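Local coordinates for putative cell invasion protein with MAC/Perforin domain (Bacteroides thetaiotaomicron VPI-5482, PDB 3KK7), which is of unknown function but belongs to the membrane-attack complex/perforin (MACPF) family and is regarded as a putative cell invasion protein of a gut symbiont, at residues Thr53-Cys58 with Gly70-Ala75; Lys118-Thr123 with Gly133-Gly138; Glu373-Glu378 with Pro510-Ile515; Ser444-Leu449 with Asp475-Tyr480. All coordinates share one frame; numbering follows the deposited sequence.

Contact 1. Residues Thr53-Cys58 with Gly70-Ala75; sequences TDFLGC and GDFANA
F55 opens a type II beta turn that ends at C58, closed by C58 N to F55 O at 3.2 Å, with G57 taking the positive phi of its third position. F72 begins a short 3-10 turn and keeps A75 folded back on it through A75 N to F72 O at 3.0 Å. D71 enters this turn with an Asx turn: its OD1 accepts from A73 N at 2.9 Å, the amide standing above the carboxylate plane. The F55 ring spans from one loop to the other. Having CG beside the backbone N and anti to the carbonyl carbon (chi1 -60°) puts CD1, CE1 and CZ of the ring against A75 and F72. CD1 lies 3.4 Å from A75 CB, and CZ is 3.7 Å from F72 CB, so methyl and methylene rest on the same benzyl group. If F55 were an alanine, A75 and F72 would probably lose the ring that packs against their CB atoms, and a gap would open between the two loops. F49, L213, T334 and M335 also touch F55. The contact is hydrophobic core packing of the MACPF domain, joining the loops before and after strand 58-60 to strands 211-218 and 334-338 of its sheet.

Contact 2. Residues Lys118-Thr123 with Gly133-Gly138; sequences KTFTKT and GPFKFG
F120 and F135 lie face to face as an offset stack, their planes 20° apart and their ring centroids separated by 4.6 Å. The overlap is unequal. F120 places its CB, rather than the middle of its ring, over the centre of the F135 ring, 3.8 Å from the centroid, in a CH-pi contact. F135 in turn brings its ring root under the rim of F120, with F120 CD2 3.7 Å from F135 CG and 3.8 Å from F135 CB. The side chains run antiparallel, each ring displaced toward the root of the other and lying partly over the CB end of its partner. Both have CG anti to the backbone N, with chi1 176° at F120 and 173° at F135, which extends the rings from their backbones into the space between the segments.

The backbone behind F120 is also pinned. Its carbonyl O accepts twice from T123, from the amide N at 2.9 Å and from OG1 at 2.7 Å, the hydroxyl lying in the carbonyl plane, while E115 holds the amide N of F120. V62 touches both rings and L343 packs on F120, extending the apolar cluster towards strand 343-345. F135 belongs to the first turn of helix 133-146, so the stack fastens the loop after strand 93-108 to that helix. Helix 133-146 lies in the connection between strands 93-108 and 157-173, a position consistent with that of the helical clusters that unfurl into membrane-spanning hairpins in pore-forming relatives of the MACPF fold.

Contact 3. Residues Glu373-Glu378 with Pro510-Ile515; sequences EEPYIE and PDAYGI
The hydroxyl of Y513, whose ring lies against P375, is held by two groups: OH is hydrogen-bonded to the C-terminal OXT of L541 and to the backbone N of R403. With its far end anchored in this way, the ring offers one face to the proline. P375 CG stands over the centre, 3.8 Å from the centroid and 11° off the ring normal, a clear CH-pi contact, while P375 CB lies over the same face, 3.6 Å from Y513 CE2. The tyrosine CG lies beside its own backbone N (chi1 -65°), a setting that turns a face of the ring to the pyrrolidine.

P375 also reaches A512, the residue before Y513. Its CG makes a close contact of 3.2 Å with A512 O and is 4.4 Å from A512 CB, so the pyrrolidine nestles against both the helix end and the aromatic ring that follows it. A512 O is hydrogen-bonded to R27 NH1, and D511 O to R27 NH2, so one guanidinium group clasps the end of the helix. The chain then leaves through a Schellman motif at G514, with I515 N to P510 O at 3.0 Å, and I515 occupies the N-cap position of the next helix.

The proline thus stands at the root of strand 376-386, which pairs with strands 392-401 and 450-454, and it packs against the junction between helices 508-512 and 516-521, while Y513 leans on L400 and T402.

Contact 4. Residues Ser444-Leu449 with Asp475-Tyr480; sequences SKYYQL and DEKGMY
Y446 takes E476 on one face of its ring: E476 CB sits over the centre, 3.5 Å from the centroid and 9° off the normal, as a CH-pi contact. K445 CB lies over the opposite face, nearer the rim, so the ring is sandwiched. Y446 OH touches K477, the residue after E476, 3.2 Å from its CG. The E476 chain bends at chi2 (74°), which carries its carboxylate past this ring to the edge of Y447; there OE2 lies in the ring plane, 3.6 Å from Y447 CE1. The other carboxylate oxygen, OE1, makes a salt bridge with K443. W518, from helix 516-521, completes the first shell, edge-to-face to Y446 and against Y447. With an alanine at Y446, the E476 methylene and the K477 chain would probably lose the surface they rest on. E476 and K477 are set by D475, whose side-chain OD1 accepts from K477 N at 2.6 Å and whose carbonyl O accepts from G478 N at 3.1 Å. This is a type I beta turn reinforced by an Asx turn at its first residue, and it joins strand 468-472 of one sheet to strand 480-484 of the next.

How the contacts relate
Contacts 1 and 2 lie within the MACPF domain, their centres about 17 Å apart, and both are buried and wholly apolar across the interface. Contact 1 sets loop on loop through methyl and methylene groups packed on a ring, contact 2 loop on helix through an offset stack. Contacts 3 and 4 stand on the far side of the chain's centre from contact 1. Contact 3, buried, joins the D2 and D3 regions; contact 4 lies close to where D2 passes into D3. They touch: G514 O and Q448 N, 2.8 Å apart, probably form a hydrogen bond. Contact 4 is only partly buried: a glutamate and a lysine lay their aliphatic parts on Y446, and the glutamate carboxylate meets the edge of Y447.

Contact 1. Residues Thr53-Cys58 with Gly70-Ala75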
# COMPACT_ATOMS: atom_id res chain seq x y z
N THR A 53 -16.55 12.04 9.17
CA THR A 53 -16.85 11.48 7.87
C THR A 53 -15.73 11.76 6.86
O THR A 53 -15.66 11.14 5.79
CB THR A 53 -18.23 12.01 7.35
OG1 THR A 53 -18.06 13.32 6.80
CG2 THR A 53 -19.28 12.05 8.49
N ASP A 54 -14.83 12.67 7.18
CA ASP A 54 -13.75 13.04 6.26
C ASP A 54 -12.61 12.02 6.15
O ASP A 54 -11.71 12.25 5.38
CB ASP A 54 -13.10 14.39 6.65
CG ASP A 54 -14.05 15.57 6.54
OD1 ASP A 54 -14.78 15.71 5.53
OD2 ASP A 54 -14.00 16.40 7.47
N PHE A 55 -12.60 10.94 6.92
CA PHE A 55 -11.49 9.98 6.79
C PHE A 55 -11.67 9.03 5.61
O PHE A 55 -10.73 8.36 5.20
CB PHE A 55 -11.28 9.17 8.06
CG PHE A 55 -10.96 10.02 9.23
CD1 PHE A 55 -9.70 10.51 9.39
CD2 PHE A 55 -11.92 10.36 10.14
CE1 PHE A 55 -9.40 11.34 10.45
CE2 PHE A 55 -11.62 11.19 11.23
CZ PHE A 55 -10.36 11.68 11.37
N LEU A 56 -12.88 8.98 5.06
CA LEU A 56 -13.18 8.02 4.02
C LEU A 56 -12.37 8.35 2.78
O LEU A 56 -12.25 9.49 2.41
CB LEU A 56 -14.67 8.03 3.72
CG LEU A 56 -15.24 6.71 3.18
CD1 LEU A 56 -15.11 5.59 4.19
CD2 LEU A 56 -16.72 6.94 2.78
N GLY A 57 -11.79 7.33 2.16
CA GLY A 57 -10.98 7.49 0.95
C GLY A 57 -9.59 8.06 1.18
O GLY A 57 -8.90 8.41 0.20
N CYS A 58 -9.20 8.18 2.45
CA CYS A 58 -7.84 8.57 2.80
C CYS A 58 -6.94 7.39 2.96
O CYS A 58 -7.38 6.28 3.26
CB CYS A 58 -7.76 9.38 4.10
SG CYS A 58 -8.48 10.99 3.89
N GLY A 70 -7.33 1.25 13.41
CA GLY A 70 -8.47 2.13 13.23
C GLY A 70 -8.36 3.50 13.87
O GLY A 70 -9.29 4.30 13.79
N ASP A 71 -7.21 3.77 14.49
CA ASP A 71 -6.89 5.05 15.12
C ASP A 71 -6.87 6.15 14.04
O ASP A 71 -6.12 6.06 13.08
CB ASP A 71 -5.51 4.89 15.80
CG ASP A 71 -4.99 6.17 16.49
OD1 ASP A 71 -5.54 7.28 16.31
OD2 ASP A 71 -3.97 6.02 17.20
N PHE A 72 -7.66 7.21 14.26
CA PHE A 72 -7.76 8.32 13.33
C PHE A 72 -6.41 8.97 13.02
O PHE A 72 -6.22 9.47 11.92
CB PHE A 72 -8.74 9.39 13.84
CG PHE A 72 -8.22 10.23 14.95
CD1 PHE A 72 -7.51 11.40 14.69
CD2 PHE A 72 -8.42 9.86 16.27
CE1 PHE A 72 -7.03 12.20 15.72
CE2 PHE A 72 -7.92 10.65 17.32
CZ PHE A 72 -7.22 11.82 17.04
N ALA A 73 -5.49 8.97 13.97
CA ALA A 73 -4.14 9.50 13.75
C ALA A 73 -3.42 8.82 12.56
O ALA A 73 -2.56 9.42 11.95
CB ALA A 73 -3.30 9.37 15.04
N ASN A 74 -3.73 7.57 12.26
CA ASN A 74 -3.09 6.87 11.16
C ASN A 74 -3.69 7.21 9.80
O ASN A 74 -3.19 6.75 8.76
CB ASN A 74 -3.17 5.35 11.37
CG ASN A 74 -2.48 4.90 12.65
OD1 ASN A 74 -1.53 5.53 13.13
ND2 ASN A 74 -2.96 3.80 13.22
N ALA A 75 -4.79 7.97 9.79
CA ALA A 75 -5.35 8.49 8.55
C ALA A 75 -4.41 9.59 8.07
O ALA A 75 -4.11 10.50 8.82
CB ALA A 75 -6.74 9.06 8.79

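Contact 2. Residues Lys118-Thr123 with Gly133-Gly138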
# COMPACT_ATOMS: atom_id res chain seq x y z
N LYS A 118 -6.42 -12.50 14.53
CA LYS A 118 -6.49 -11.86 13.23
C LYS A 118 -7.12 -10.46 13.28
O LYS A 118 -7.80 -10.04 12.34
CB LYS A 118 -7.25 -12.79 12.27
CG LYS A 118 -6.52 -14.07 11.97
CD LYS A 118 -7.16 -14.76 10.76
CE LYS A 118 -6.30 -15.90 10.20
NZ LYS A 118 -7.17 -16.82 9.39
N THR A 119 -6.85 -9.73 14.35
CA THR A 119 -7.48 -8.43 14.59
C THR A 119 -7.25 -7.44 13.43
O THR A 119 -8.21 -6.81 12.94
CB THR A 119 -7.03 -7.83 15.96
OG1 THR A 119 -7.21 -8.82 16.99
CG2 THR A 119 -7.82 -6.56 16.30
N PHE A 120 -5.98 -7.30 13.03
CA PHE A 120 -5.61 -6.45 11.88
C PHE A 120 -5.91 -7.13 10.54
O PHE A 120 -6.49 -6.50 9.65
CB PHE A 120 -4.14 -6.03 11.92
CG PHE A 120 -3.72 -5.25 10.73
CD1 PHE A 120 -4.34 -4.07 10.43
CD2 PHE A 120 -2.72 -5.70 9.89
CE1 PHE A 120 -3.97 -3.34 9.30
CE2 PHE A 120 -2.36 -4.98 8.76
CZ PHE A 120 -2.99 -3.80 8.48
N THR A 121 -5.55 -8.41 10.44
CA THR A 121 -5.73 -9.18 9.22
C THR A 121 -7.11 -9.06 8.62
O THR A 121 -7.27 -8.86 7.40
CB THR A 121 -5.46 -10.66 9.50
OG1 THR A 121 -4.09 -10.79 9.90
CG2 THR A 121 -5.77 -11.55 8.28
N LYS A 122 -8.13 -9.16 9.46
CA LYS A 122 -9.50 -9.16 8.96
C LYS A 122 -10.00 -7.79 8.55
O LYS A 122 -11.04 -7.72 7.91
CB LYS A 122 -10.44 -9.79 9.97
CG LYS A 122 -10.73 -8.96 11.19
CD LYS A 122 -11.48 -9.84 12.21
CE LYS A 122 -11.89 -9.08 13.45
NZ LYS A 122 -12.84 -9.89 14.28
N THR A 123 -9.28 -6.72 8.92
CA THR A 123 -9.59 -5.36 8.44
C THR A 123 -9.19 -5.13 6.97
O THR A 123 -9.71 -4.24 6.33
CB THR A 123 -8.93 -4.24 9.26
OG1 THR A 123 -7.53 -4.15 8.94
CG2 THR A 123 -9.13 -4.45 10.72
N GLY A 133 4.34 -8.29 8.45
CA GLY A 133 5.61 -7.78 9.00
C GLY A 133 5.57 -6.33 9.47
O GLY A 133 5.90 -6.01 10.61
N PRO A 134 5.13 -5.42 8.59
CA PRO A 134 5.13 -4.00 9.00
C PRO A 134 4.19 -3.69 10.17
O PRO A 134 4.55 -2.90 11.06
CB PRO A 134 4.73 -3.26 7.73
CG PRO A 134 5.11 -4.24 6.60
CD PRO A 134 4.83 -5.59 7.16
N PHE A 135 3.02 -4.32 10.18
CA PHE A 135 2.12 -4.15 11.30
C PHE A 135 2.80 -4.62 12.59
O PHE A 135 2.79 -3.91 13.58
CB PHE A 135 0.83 -4.91 11.09
CG PHE A 135 -0.06 -4.89 12.28
CD1 PHE A 135 -0.61 -3.69 12.71
CD2 PHE A 135 -0.31 -6.05 13.00
CE1 PHE A 135 -1.41 -3.64 13.83
CE2 PHE A 135 -1.10 -6.03 14.13
CZ PHE A 135 -1.65 -4.83 14.56
N LYS A 136 3.39 -5.81 12.56
CA LYS A 136 4.02 -6.37 13.77
C LYS A 136 5.22 -5.54 14.21
O LYS A 136 5.46 -5.34 15.41
CB LYS A 136 4.46 -7.82 13.53
CG LYS A 136 3.33 -8.76 13.25
CD LYS A 136 3.81 -10.15 12.87
CE LYS A 136 2.60 -11.07 12.68
NZ LYS A 136 2.99 -12.40 12.12
N PHE A 137 5.97 -5.05 13.23
CA PHE A 137 7.10 -4.19 13.50
C PHE A 137 6.67 -2.90 14.20
O PHE A 137 7.26 -2.49 15.17
CB PHE A 137 7.86 -3.86 12.20
CG PHE A 137 9.00 -2.85 12.39
CD1 PHE A 137 10.25 -3.27 12.83
CD2 PHE A 137 8.80 -1.50 12.17
CE1 PHE A 137 11.27 -2.38 13.04
CE2 PHE A 137 9.82 -0.58 12.36
CZ PHE A 137 11.07 -1.02 12.80
N GLY A 138 5.61 -2.28 13.70
CA GLY A 138 5.08 -1.05 14.26
C GLY A 138 4.57 -1.22 15.67
O GLY A 138 4.76 -0.36 16.52

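Contact 3. Residues Glu373-Glu378 with Pro510-Ile515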
# COMPACT_ATOMS: atom_id res chain seq x y z
N GLU A 373 14.48 6.44 -11.54
CA GLU A 373 15.80 6.31 -12.16
C GLU A 373 15.77 6.52 -13.69
O GLU A 373 14.71 6.77 -14.26
CB GLU A 373 16.38 4.93 -11.83
CG GLU A 373 16.75 4.74 -10.37
CD GLU A 373 17.18 3.29 -10.02
OE1 GLU A 373 17.64 2.52 -10.92
OE2 GLU A 373 17.05 2.90 -8.83
N GLU A 374 16.94 6.46 -14.33
CA GLU A 374 17.04 6.68 -15.77
C GLU A 374 16.40 5.51 -16.49
O GLU A 374 16.74 4.36 -16.21
CB GLU A 374 18.51 6.79 -16.22
CG GLU A 374 18.72 7.03 -17.76
CD GLU A 374 20.20 7.07 -18.18
OE1 GLU A 374 21.08 7.19 -17.29
OE2 GLU A 374 20.47 6.99 -19.40
N PRO A 375 15.48 5.79 -17.42
CA PRO A 375 14.99 4.72 -18.28
C PRO A 375 15.93 4.39 -19.46
O PRO A 375 16.80 5.18 -19.80
CB PRO A 375 13.65 5.26 -18.77
CG PRO A 375 13.76 6.70 -18.66
CD PRO A 375 14.67 7.01 -17.54
N TYR A 376 15.73 3.22 -20.05
CA TYR A 376 16.58 2.74 -21.13
C TYR A 376 15.96 1.50 -21.74
O TYR A 376 15.25 0.78 -21.06
CB TYR A 376 17.98 2.38 -20.60
CG TYR A 376 18.00 1.32 -19.52
CD1 TYR A 376 18.08 -0.03 -19.84
CD2 TYR A 376 17.98 1.68 -18.17
CE1 TYR A 376 18.11 -1.01 -18.84
CE2 TYR A 376 18.01 0.72 -17.17
CZ TYR A 376 18.07 -0.62 -17.50
OH TYR A 376 18.11 -1.56 -16.50
N ILE A 377 16.25 1.26 -23.01
CA ILE A 377 15.83 0.05 -23.68
C ILE A 377 17.02 -0.89 -23.70
O ILE A 377 18.11 -0.49 -24.07
CB ILE A 377 15.44 0.35 -25.12
CG1 ILE A 377 14.23 1.30 -25.14
CG2 ILE A 377 15.14 -0.95 -25.84
CD1 ILE A 377 13.76 1.68 -26.53
N GLU A 378 16.81 -2.13 -23.27
CA GLU A 378 17.84 -3.16 -23.36
C GLU A 378 17.35 -4.22 -24.36
O GLU A 378 16.23 -4.73 -24.22
CB GLU A 378 18.19 -3.76 -21.99
CG GLU A 378 17.01 -4.41 -21.23
CD GLU A 378 17.38 -4.88 -19.83
OE1 GLU A 378 18.56 -5.26 -19.64
OE2 GLU A 378 16.49 -4.89 -18.93
N PRO A 510 8.10 12.67 -20.44
CA PRO A 510 8.53 12.22 -21.80
C PRO A 510 10.02 12.49 -22.07
O PRO A 510 10.67 11.71 -22.77
CB PRO A 510 7.63 13.01 -22.77
CG PRO A 510 6.89 14.03 -21.92
CD PRO A 510 6.89 13.53 -20.49
N ASP A 511 10.55 13.57 -21.49
CA ASP A 511 11.98 13.91 -21.65
C ASP A 511 12.91 12.89 -20.97
O ASP A 511 13.99 12.58 -21.48
CB ASP A 511 12.29 15.38 -21.23
CG ASP A 511 12.08 16.40 -22.39
OD1 ASP A 511 12.00 15.97 -23.56
OD2 ASP A 511 12.00 17.64 -22.12
N ALA A 512 12.48 12.34 -19.84
CA ALA A 512 13.24 11.27 -19.20
C ALA A 512 13.36 10.07 -20.15
O ALA A 512 14.41 9.44 -20.23
CB ALA A 512 12.61 10.89 -17.93
N TYR A 513 12.32 9.79 -20.93
CA TYR A 513 12.38 8.71 -21.93
C TYR A 513 12.88 9.15 -23.30
O TYR A 513 13.05 8.33 -24.21
CB TYR A 513 11.01 8.05 -22.07
CG TYR A 513 10.53 7.33 -20.82
CD1 TYR A 513 9.94 8.02 -19.77
CD2 TYR A 513 10.63 5.95 -20.71
CE1 TYR A 513 9.49 7.37 -18.65
CE2 TYR A 513 10.16 5.28 -19.59
CZ TYR A 513 9.60 5.98 -18.56
OH TYR A 513 9.15 5.29 -17.46
N GLY A 514 13.15 10.44 -23.46
CA GLY A 514 13.59 11.00 -24.75
C GLY A 514 12.60 10.69 -25.85
O GLY A 514 12.99 10.21 -26.91
N ILE A 515 11.32 10.95 -25.57
CA ILE A 515 10.21 10.63 -26.49
C ILE A 515 9.30 11.84 -26.74
O ILE A 515 8.23 11.71 -27.34
CB ILE A 515 9.33 9.43 -25.96
CG1 ILE A 515 8.65 9.76 -24.64
CG2 ILE A 515 10.17 8.17 -25.80
CD1 ILE A 515 7.81 8.66 -24.14

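Contact 4. Residues Ser444-Leu449 with Asp475-Tyr480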
# COMPACT_ATOMS: atom_id res chain seq x y z
N SER A 444 15.23 3.73 -32.19
CA SER A 444 15.96 5.01 -32.22
C SER A 444 15.16 6.15 -32.88
O SER A 444 15.39 7.31 -32.58
CB SER A 444 17.28 4.80 -32.97
OG SER A 444 18.16 5.88 -32.78
N LYS A 445 14.25 5.81 -33.78
CA LYS A 445 13.40 6.81 -34.45
C LYS A 445 12.42 7.49 -33.48
O LYS A 445 11.95 8.58 -33.76
CB LYS A 445 12.58 6.18 -35.59
CG LYS A 445 13.34 5.63 -36.81
CD LYS A 445 12.43 4.61 -37.58
CE LYS A 445 12.53 4.70 -39.11
NZ LYS A 445 13.78 4.12 -39.65
N TYR A 446 12.12 6.81 -32.37
CA TYR A 446 11.11 7.27 -31.42
C TYR A 446 11.68 7.60 -30.03
O TYR A 446 11.15 8.46 -29.33
CB TYR A 446 10.00 6.20 -31.32
CG TYR A 446 9.54 5.72 -32.68
CD1 TYR A 446 8.62 6.45 -33.43
CD2 TYR A 446 10.05 4.54 -33.23
CE1 TYR A 446 8.21 6.02 -34.70
CE2 TYR A 446 9.65 4.10 -34.51
CZ TYR A 446 8.73 4.85 -35.24
OH TYR A 446 8.33 4.41 -36.49
N TYR A 447 12.75 6.90 -29.63
CA TYR A 447 13.32 7.01 -28.28
C TYR A 447 14.76 7.47 -28.38
O TYR A 447 15.54 6.89 -29.15
CB TYR A 447 13.35 5.66 -27.58
CG TYR A 447 12.02 5.01 -27.28
CD1 TYR A 447 11.39 4.17 -28.20
CD2 TYR A 447 11.43 5.16 -26.03
CE1 TYR A 447 10.17 3.54 -27.88
CE2 TYR A 447 10.23 4.53 -25.72
CZ TYR A 447 9.61 3.73 -26.64
OH TYR A 447 8.43 3.13 -26.28
N GLN A 448 15.12 8.48 -27.58
CA GLN A 448 16.47 9.06 -27.56
C GLN A 448 17.22 8.73 -26.26
O GLN A 448 18.19 9.41 -25.90
CB GLN A 448 16.37 10.58 -27.69
CG GLN A 448 16.08 11.08 -29.09
CD GLN A 448 16.40 12.56 -29.20
OE1 GLN A 448 16.21 13.32 -28.25
NE2 GLN A 448 16.89 12.97 -30.36
N LEU A 449 16.76 7.69 -25.57
CA LEU A 449 17.38 7.26 -24.33
C LEU A 449 18.46 6.23 -24.63
O LEU A 449 18.62 5.79 -25.76
CB LEU A 449 16.32 6.71 -23.36
CG LEU A 449 15.12 5.89 -23.85
CD1 LEU A 449 15.51 4.66 -24.70
CD2 LEU A 449 14.28 5.48 -22.62
N ASP A 475 4.21 -1.27 -31.50
CA ASP A 475 4.46 -0.57 -32.75
C ASP A 475 4.23 0.92 -32.52
O ASP A 475 3.10 1.41 -32.47
CB ASP A 475 3.58 -1.13 -33.88
CG ASP A 475 3.74 -0.38 -35.23
OD1 ASP A 475 4.18 0.80 -35.26
OD2 ASP A 475 3.39 -0.98 -36.26
N GLU A 476 5.35 1.63 -32.38
CA GLU A 476 5.33 3.05 -32.13
C GLU A 476 4.55 3.85 -33.19
O GLU A 476 4.11 4.96 -32.89
CB GLU A 476 6.77 3.57 -32.02
CG GLU A 476 7.49 3.16 -30.73
CD GLU A 476 7.92 1.70 -30.68
OE1 GLU A 476 8.15 1.13 -31.75
OE2 GLU A 476 8.02 1.12 -29.56
N LYS A 477 4.36 3.28 -34.39
CA LYS A 477 3.67 4.00 -35.48
C LYS A 477 2.16 4.01 -35.34
O LYS A 477 1.50 4.85 -35.96
CB LYS A 477 4.00 3.41 -36.87
CG LYS A 477 5.47 3.22 -37.18
CD LYS A 477 5.69 3.04 -38.69
CE LYS A 477 6.90 2.17 -39.02
NZ LYS A 477 6.60 0.71 -38.83
N GLY A 478 1.60 3.08 -34.56
CA GLY A 478 0.15 2.87 -34.55
C GLY A 478 -0.63 3.52 -33.42
O GLY A 478 -1.58 2.92 -32.91
N MSE A 479 -0.30 4.76 -33.06
CA MSE A 479 -0.82 5.31 -31.83
C MSE A 479 -1.55 6.61 -31.87
O MSE A 479 -1.32 7.45 -32.73
CB MSE A 479 0.31 5.40 -30.85
CG MSE A 479 0.98 4.08 -30.78
SE MSE A 479 1.82 3.79 -29.17
CE MSE A 479 0.37 3.69 -27.88
N TYR A 480 -2.44 6.75 -30.90
CA TYR A 480 -3.18 7.96 -30.67
C TYR A 480 -3.00 8.32 -29.20
O TYR A 480 -2.52 7.53 -28.41
CB TYR A 480 -4.66 7.75 -30.97
CG TYR A 480 -4.99 7.41 -32.41
CD1 TYR A 480 -5.33 8.40 -33.32
CD2 TYR A 480 -4.98 6.09 -32.85
CE1 TYR A 480 -5.64 8.08 -34.64
CE2 TYR A 480 -5.30 5.77 -34.16
CZ TYR A 480 -5.62 6.76 -35.04
OH TYR A 480 -5.93 6.43 -36.33